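Local coordinates for protein cytochrome P450 (CYP102L1) (Mycobacterium phage Adler, PDB 6N6Q) that binds heme and is, as a cytochrome P450 carried by a phage, probably a heme-thiolate monooxygenase whose substrate is not known, at residues P74-K79 with Q354-G359; N147-I152 with Q464-N469. One frame throughout, in Å; residues are numbered along the deposited sequence.

Overall arrangement
Interactions 1 and 2 lie on opposite sides of the centre of a single P450 chain, their centres about 48 Å apart and their nearest atoms about 26 Å apart. Each is partly buried, and they share no secondary-structure element. Interaction 1 belongs to the five-stranded mixed sheet: the start of an edge strand, with the residue before it, meets a two-stranded hairpin through a small apolar patch, and the same strand carries a lysine to a heme propionate. Interaction 2 is more than twice as extensive and joins two strands of the three-stranded antiparallel sheet by backbone bonds, with an apolar face turned to helix 265-296 and an arginine-rich face lying about tryptophan and asparagine.

Interaction 1: residues P74-K79 with Q354-G359; sequences PQLWEK and QDTTIG. With HEM (protoporphyrin IX containing Fe), chain E.
An edge strand of the five-stranded P450 sheet, 77-79, meets the small hairpin of strands 356-357 and 364-365 here, and Leu-76, Trp-77, Thr-356 and Ile-358 carry the contact. Thr-356 is the hub. Its methyl CG2 sits against the isobutyl end of Leu-76, 3.7 Å from CD2 and nearly as close to CD1. With chi1 at 56°, its OG1 lies between the backbone N and the carbonyl carbon and turns to the indole instead, 3.8 Å from Trp-77 NE1, too far for a hydrogen bond. Ile-358 crosses the indole at about a right angle, bringing its CG2 within 4.1 Å of Trp-77 CZ2. At the strand's other end Lys-79 reaches the heme, where its NZ donates a 2.9 Å hydrogen bond to propionate oxygen O2A of HEM and is also bonded to the carbonyl of Phe-97. One short strand therefore touches the hairpin at its start and the cofactor at its end. Leu-76 and Glu-78 pair by backbone with Lys-353 and Gln-351. Phe-365 of the hairpin meets the Trp-77 ring edge-to-face, while helix 65-71 packs on both Trp-77 and Ile-358 through Ile-71.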
# COMPACT_ATOMS: atom_id res chain seq x y z
N PRO A 74 8.24 9.75 -18.57
CA PRO A 74 9.50 9.18 -18.07
C PRO A 74 10.75 9.85 -18.64
O PRO A 74 11.81 9.75 -18.01
CB PRO A 74 9.42 7.71 -18.50
CG PRO A 74 8.53 7.73 -19.70
CD PRO A 74 7.53 8.82 -19.46
N GLN A 75 10.66 10.52 -19.79
CA GLN A 75 11.85 11.14 -20.36
C GLN A 75 12.21 12.44 -19.66
O GLN A 75 13.40 12.76 -19.53
CB GLN A 75 11.64 11.40 -21.86
CG GLN A 75 11.66 10.15 -22.73
CD GLN A 75 10.35 9.38 -22.66
OE1 GLN A 75 9.34 9.88 -22.16
NE2 GLN A 75 10.36 8.16 -23.18
N LEU A 76 11.22 13.20 -19.19
CA LEU A 76 11.47 14.50 -18.57
C LEU A 76 11.44 14.47 -17.05
O LEU A 76 12.19 15.21 -16.42
CB LEU A 76 10.44 15.52 -19.07
CG LEU A 76 10.45 15.84 -20.56
CD1 LEU A 76 9.46 16.96 -20.88
CD2 LEU A 76 11.85 16.20 -21.03
N TRP A 77 10.60 13.63 -16.45
CA TRP A 77 10.47 13.58 -15.00
C TRP A 77 10.81 12.19 -14.48
O TRP A 77 10.86 11.22 -15.23
CB TRP A 77 9.05 13.97 -14.57
CG TRP A 77 8.67 15.38 -14.93
CD1 TRP A 77 8.32 15.84 -16.16
CD2 TRP A 77 8.60 16.50 -14.04
NE1 TRP A 77 8.05 17.18 -16.10
CE2 TRP A 77 8.21 17.61 -14.81
CE3 TRP A 77 8.83 16.67 -12.67
CZ2 TRP A 77 8.05 18.88 -14.25
CZ3 TRP A 77 8.67 17.93 -12.12
CH2 TRP A 77 8.28 19.02 -12.91
N GLU A 78 11.04 12.12 -13.17
CA GLU A 78 11.39 10.88 -12.51
C GLU A 78 10.95 10.96 -11.05
O GLU A 78 10.46 11.99 -10.59
CB GLU A 78 12.90 10.60 -12.62
CG GLU A 78 13.77 11.64 -11.94
CD GLU A 78 15.24 11.35 -12.10
OE1 GLU A 78 15.60 10.52 -12.97
OE2 GLU A 78 16.05 11.95 -11.36
N LYS A 79 11.14 9.86 -10.32
CA LYS A 79 10.69 9.80 -8.94
C LYS A 79 11.49 10.75 -8.06
O LYS A 79 12.72 10.83 -8.15
CB LYS A 79 10.81 8.37 -8.40
CG LYS A 79 10.93 8.31 -6.88
CD LYS A 79 10.33 7.05 -6.29
CE LYS A 79 10.31 7.13 -4.77
NZ LYS A 79 9.49 6.06 -4.15
N GLN A 354 15.36 17.52 -16.27
CA GLN A 354 15.97 18.65 -16.95
C GLN A 354 15.12 19.88 -16.68
O GLN A 354 14.05 19.80 -16.07
CB GLN A 354 16.08 18.41 -18.46
CG GLN A 354 16.53 17.01 -18.86
CD GLN A 354 16.16 16.66 -20.28
OE1 GLN A 354 15.83 15.51 -20.58
NE2 GLN A 354 16.20 17.65 -21.17
N ASP A 355 15.59 21.03 -17.16
CA ASP A 355 14.76 22.23 -17.16
C ASP A 355 13.66 22.05 -18.19
O ASP A 355 13.93 21.96 -19.39
CB ASP A 355 15.60 23.47 -17.48
CG ASP A 355 16.82 23.59 -16.58
OD1 ASP A 355 17.17 22.60 -15.91
OD2 ASP A 355 17.42 24.69 -16.55
N THR A 356 12.41 21.97 -17.74
CA THR A 356 11.28 21.74 -18.62
C THR A 356 10.13 22.65 -18.22
O THR A 356 10.22 23.44 -17.28
CB THR A 356 10.83 20.28 -18.61
OG1 THR A 356 10.51 19.89 -17.26
CG2 THR A 356 11.91 19.36 -19.17
N THR A 357 9.03 22.53 -18.97
CA THR A 357 7.78 23.21 -18.68
C THR A 357 6.64 22.24 -18.93
O THR A 357 6.71 21.42 -19.85
CB THR A 357 7.58 24.46 -19.56
OG1 THR A 357 7.41 24.06 -20.93
CG2 THR A 357 8.78 25.40 -19.47
N ILE A 358 5.60 22.32 -18.10
CA ILE A 358 4.41 21.51 -18.32
C ILE A 358 3.31 22.41 -18.86
O ILE A 358 3.52 23.61 -19.06
CB ILE A 358 3.96 20.79 -17.03
CG1 ILE A 358 3.86 21.77 -15.87
CG2 ILE A 358 4.92 19.65 -16.71
CD1 ILE A 358 3.34 21.15 -14.59
N GLY A 359 2.13 21.84 -19.10
CA GLY A 359 1.02 22.62 -19.60
C GLY A 359 1.20 23.10 -21.03
O GLY A 359 1.31 22.29 -21.96
CHA HEM E . 5.96 1.61 -4.72
CHB HEM E . 1.17 1.82 -3.94
CHC HEM E . 1.24 -2.77 -2.33
CHD HEM E . 6.10 -2.68 -2.42
C1A HEM E . 4.66 2.07 -4.68
C2A HEM E . 4.18 3.36 -5.15
C3A HEM E . 2.86 3.41 -4.93
C4A HEM E . 2.45 2.17 -4.32
CMA HEM E . 1.95 4.61 -5.28
CAA HEM E . 5.03 4.48 -5.78
CBA HEM E . 5.60 5.34 -4.66
CGA HEM E . 6.29 6.56 -5.23
O1A HEM E . 6.20 6.79 -6.46
O2A HEM E . 6.92 7.31 -4.44
C1B HEM E . 0.76 0.58 -3.49
C2B HEM E . -0.61 0.15 -3.30
C3B HEM E . -0.60 -1.12 -2.85
C4B HEM E . 0.79 -1.53 -2.75
CMB HEM E . -1.82 1.06 -3.59
CAB HEM E . -1.78 -2.06 -2.49
CBB HEM E . -3.07 -1.73 -2.54
C1C HEM E . 2.56 -3.18 -2.23
C2C HEM E . 3.03 -4.50 -1.87
C3C HEM E . 4.37 -4.49 -1.89
C4C HEM E . 4.80 -3.15 -2.27
CMC HEM E . 2.16 -5.72 -1.51
CAC HEM E . 5.23 -5.73 -1.55
CBC HEM E . 6.56 -5.73 -1.60
C1D HEM E . 6.49 -1.52 -3.06
C2D HEM E . 7.86 -1.11 -3.33
C3D HEM E . 7.82 0.07 -3.96
C4D HEM E . 6.43 0.46 -4.12
CMD HEM E . 9.13 -1.89 -2.94
CAD HEM E . 9.04 0.88 -4.44
CBD HEM E . 9.50 0.38 -5.81
CGD HEM E . 10.63 1.24 -6.32
O1D HEM E . 11.49 0.71 -7.08
O2D HEM E . 10.68 2.45 -5.98
NA HEM E . 3.58 1.38 -4.18
NB HEM E . 1.59 -0.48 -3.14
NC HEM E . 3.66 -2.39 -2.47
ND HEM E . 5.65 -0.54 -3.56
FE HEM E . 3.63 -0.46 -3.20

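Interaction 2: residues N147-I152 with Q464-N469; sequences NSWIDI and QLRLRN
Ile-150 and Leu-465 form an antiparallel hydrogen-bonded pair where strand 150-151 edges the three-stranded sheet beside strand 464-469. Ile-150 N donates to Leu-465 O over 2.8 Å in a nearly straight bond, 171° at the hydrogen. Leu-465 N returns a bond of 3.1 Å to Ile-150 O, whose carbonyl also receives a CA-H...O contact from Gln-464. On the buried face Ile-150 CD1 meets Leu-467 CD1 at 3.6 Å. Ile-152, opening helix 152-169, packs CG1 on Leu-465 CG on that side, and helix 265-296 covers both residues. On the other face Arg-466 CB makes a CH-pi contact with the six-membered ring of Trp-149, 4.0 Å from its centroid, and a turn about CG-CD (chi3 58°) brings NE over the indole face. The guanidinium, tilted 32° from the ring, has Trp-149 NE1 over one face, 3.1 Å from Arg-466 NH1, and Asn-147 OD1 over the other, 2.7 Å from NH1 but poorly angled. Asn-147 ND2 lies 2.9 Å from Arg-468 NH2; this pair and NE1-NH1 are each two donors, neither a hydrogen bond. Arg-466 NH2 and Arg-468 NH1 each form a salt bridge to the carboxylate of Glu-443, while Arg-445 makes a cation-pi contact with Trp-149. Glu-443 thus probably offsets the charges of the two arginines bridged to it, while across the two segments the directed bonds are those of the backbone.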
# COMPACT_ATOMS: atom_id res chain seq x y z
N ASN A 147 -20.88 -12.92 18.07
CA ASN A 147 -21.58 -11.68 17.74
C ASN A 147 -20.76 -10.46 18.13
O ASN A 147 -21.24 -9.55 18.82
CB ASN A 147 -22.97 -11.66 18.39
CG ASN A 147 -23.96 -10.79 17.64
OD1 ASN A 147 -23.85 -9.56 17.64
ND2 ASN A 147 -24.94 -11.42 17.01
N SER A 148 -19.51 -10.43 17.68
CA SER A 148 -18.55 -9.42 18.11
C SER A 148 -18.30 -8.41 17.00
O SER A 148 -18.31 -8.75 15.81
CB SER A 148 -17.22 -10.08 18.51
OG SER A 148 -16.28 -9.10 18.92
N TRP A 149 -18.08 -7.16 17.40
CA TRP A 149 -17.71 -6.11 16.46
C TRP A 149 -16.20 -6.14 16.23
O TRP A 149 -15.42 -6.13 17.19
CB TRP A 149 -18.15 -4.74 16.97
CG TRP A 149 -19.61 -4.51 16.81
CD1 TRP A 149 -20.57 -4.63 17.77
CD2 TRP A 149 -20.29 -4.11 15.62
NE1 TRP A 149 -21.81 -4.33 17.25
CE2 TRP A 149 -21.66 -4.01 15.93
CE3 TRP A 149 -19.87 -3.82 14.31
CZ2 TRP A 149 -22.62 -3.63 14.98
CZ3 TRP A 149 -20.82 -3.45 13.38
CH2 TRP A 149 -22.18 -3.36 13.72
N ILE A 150 -15.80 -6.18 14.96
CA ILE A 150 -14.41 -6.37 14.57
C ILE A 150 -13.85 -5.05 14.08
O ILE A 150 -14.43 -4.41 13.19
CB ILE A 150 -14.29 -7.46 13.49
CG1 ILE A 150 -14.65 -8.83 14.06
CG2 ILE A 150 -12.90 -7.46 12.88
CD1 ILE A 150 -14.57 -9.95 13.05
N ASP A 151 -12.73 -4.63 14.66
CA ASP A 151 -11.99 -3.49 14.13
C ASP A 151 -11.31 -3.92 12.84
O ASP A 151 -10.32 -4.67 12.86
CB ASP A 151 -10.98 -2.99 15.16
CG ASP A 151 -10.31 -1.69 14.73
OD1 ASP A 151 -9.07 -1.66 14.65
OD2 ASP A 151 -11.04 -0.72 14.45
N ILE A 152 -11.83 -3.46 11.71
CA ILE A 152 -11.47 -3.99 10.39
C ILE A 152 -10.05 -3.58 9.98
O ILE A 152 -9.29 -4.46 9.55
CB ILE A 152 -12.50 -3.57 9.33
CG1 ILE A 152 -13.88 -4.11 9.70
CG2 ILE A 152 -12.09 -4.06 7.95
CD1 ILE A 152 -13.93 -5.62 9.78
N GLN A 464 -15.86 -0.50 11.97
CA GLN A 464 -16.20 -1.74 12.66
C GLN A 464 -17.29 -2.46 11.88
O GLN A 464 -18.30 -1.85 11.51
CB GLN A 464 -16.68 -1.47 14.09
CG GLN A 464 -15.57 -1.09 15.06
CD GLN A 464 -16.09 -0.85 16.47
OE1 GLN A 464 -17.17 -0.28 16.65
NE2 GLN A 464 -15.34 -1.29 17.46
N LEU A 465 -17.07 -3.74 11.62
CA LEU A 465 -18.06 -4.59 10.97
C LEU A 465 -18.37 -5.78 11.86
O LEU A 465 -17.63 -6.10 12.79
CB LEU A 465 -17.57 -5.09 9.60
CG LEU A 465 -17.35 -4.05 8.50
CD1 LEU A 465 -16.85 -4.73 7.23
CD2 LEU A 465 -18.62 -3.26 8.23
N ARG A 466 -19.49 -6.43 11.57
CA ARG A 466 -19.88 -7.66 12.25
C ARG A 466 -20.26 -8.70 11.21
O ARG A 466 -20.81 -8.37 10.15
CB ARG A 466 -21.03 -7.43 13.23
CG ARG A 466 -21.28 -8.61 14.16
CD ARG A 466 -21.96 -8.15 15.45
NE ARG A 466 -23.22 -7.47 15.19
CZ ARG A 466 -23.95 -6.88 16.13
NH1 ARG A 466 -23.54 -6.88 17.39
NH2 ARG A 466 -25.09 -6.28 15.80
N LEU A 467 -19.96 -9.96 11.51
CA LEU A 467 -20.11 -11.04 10.55
C LEU A 467 -21.01 -12.14 11.12
O LEU A 467 -21.00 -12.41 12.32
CB LEU A 467 -18.76 -11.65 10.19
CG LEU A 467 -17.60 -10.67 9.97
CD1 LEU A 467 -16.29 -11.39 10.18
CD2 LEU A 467 -17.67 -10.06 8.59
N ARG A 468 -21.78 -12.75 10.23
CA ARG A 468 -22.45 -14.01 10.51
C ARG A 468 -22.02 -15.02 9.45
O ARG A 468 -21.88 -14.67 8.27
CB ARG A 468 -23.98 -13.87 10.50
CG ARG A 468 -24.53 -12.72 11.33
CD ARG A 468 -24.11 -12.80 12.79
NE ARG A 468 -25.03 -12.07 13.65
CZ ARG A 468 -25.09 -10.75 13.75
NH1 ARG A 468 -24.28 -9.99 13.02
NH2 ARG A 468 -25.97 -10.18 14.56
N ASN A 469 -21.80 -16.26 9.87
CA ASN A 469 -21.49 -17.32 8.91
C ASN A 469 -22.68 -17.54 7.99
O ASN A 469 -23.83 -17.64 8.44
CB ASN A 469 -21.13 -18.61 9.64
CG ASN A 469 -19.85 -18.47 10.45
OD1 ASN A 469 -19.89 -18.19 11.65
ND2 ASN A 469 -18.71 -18.67 9.80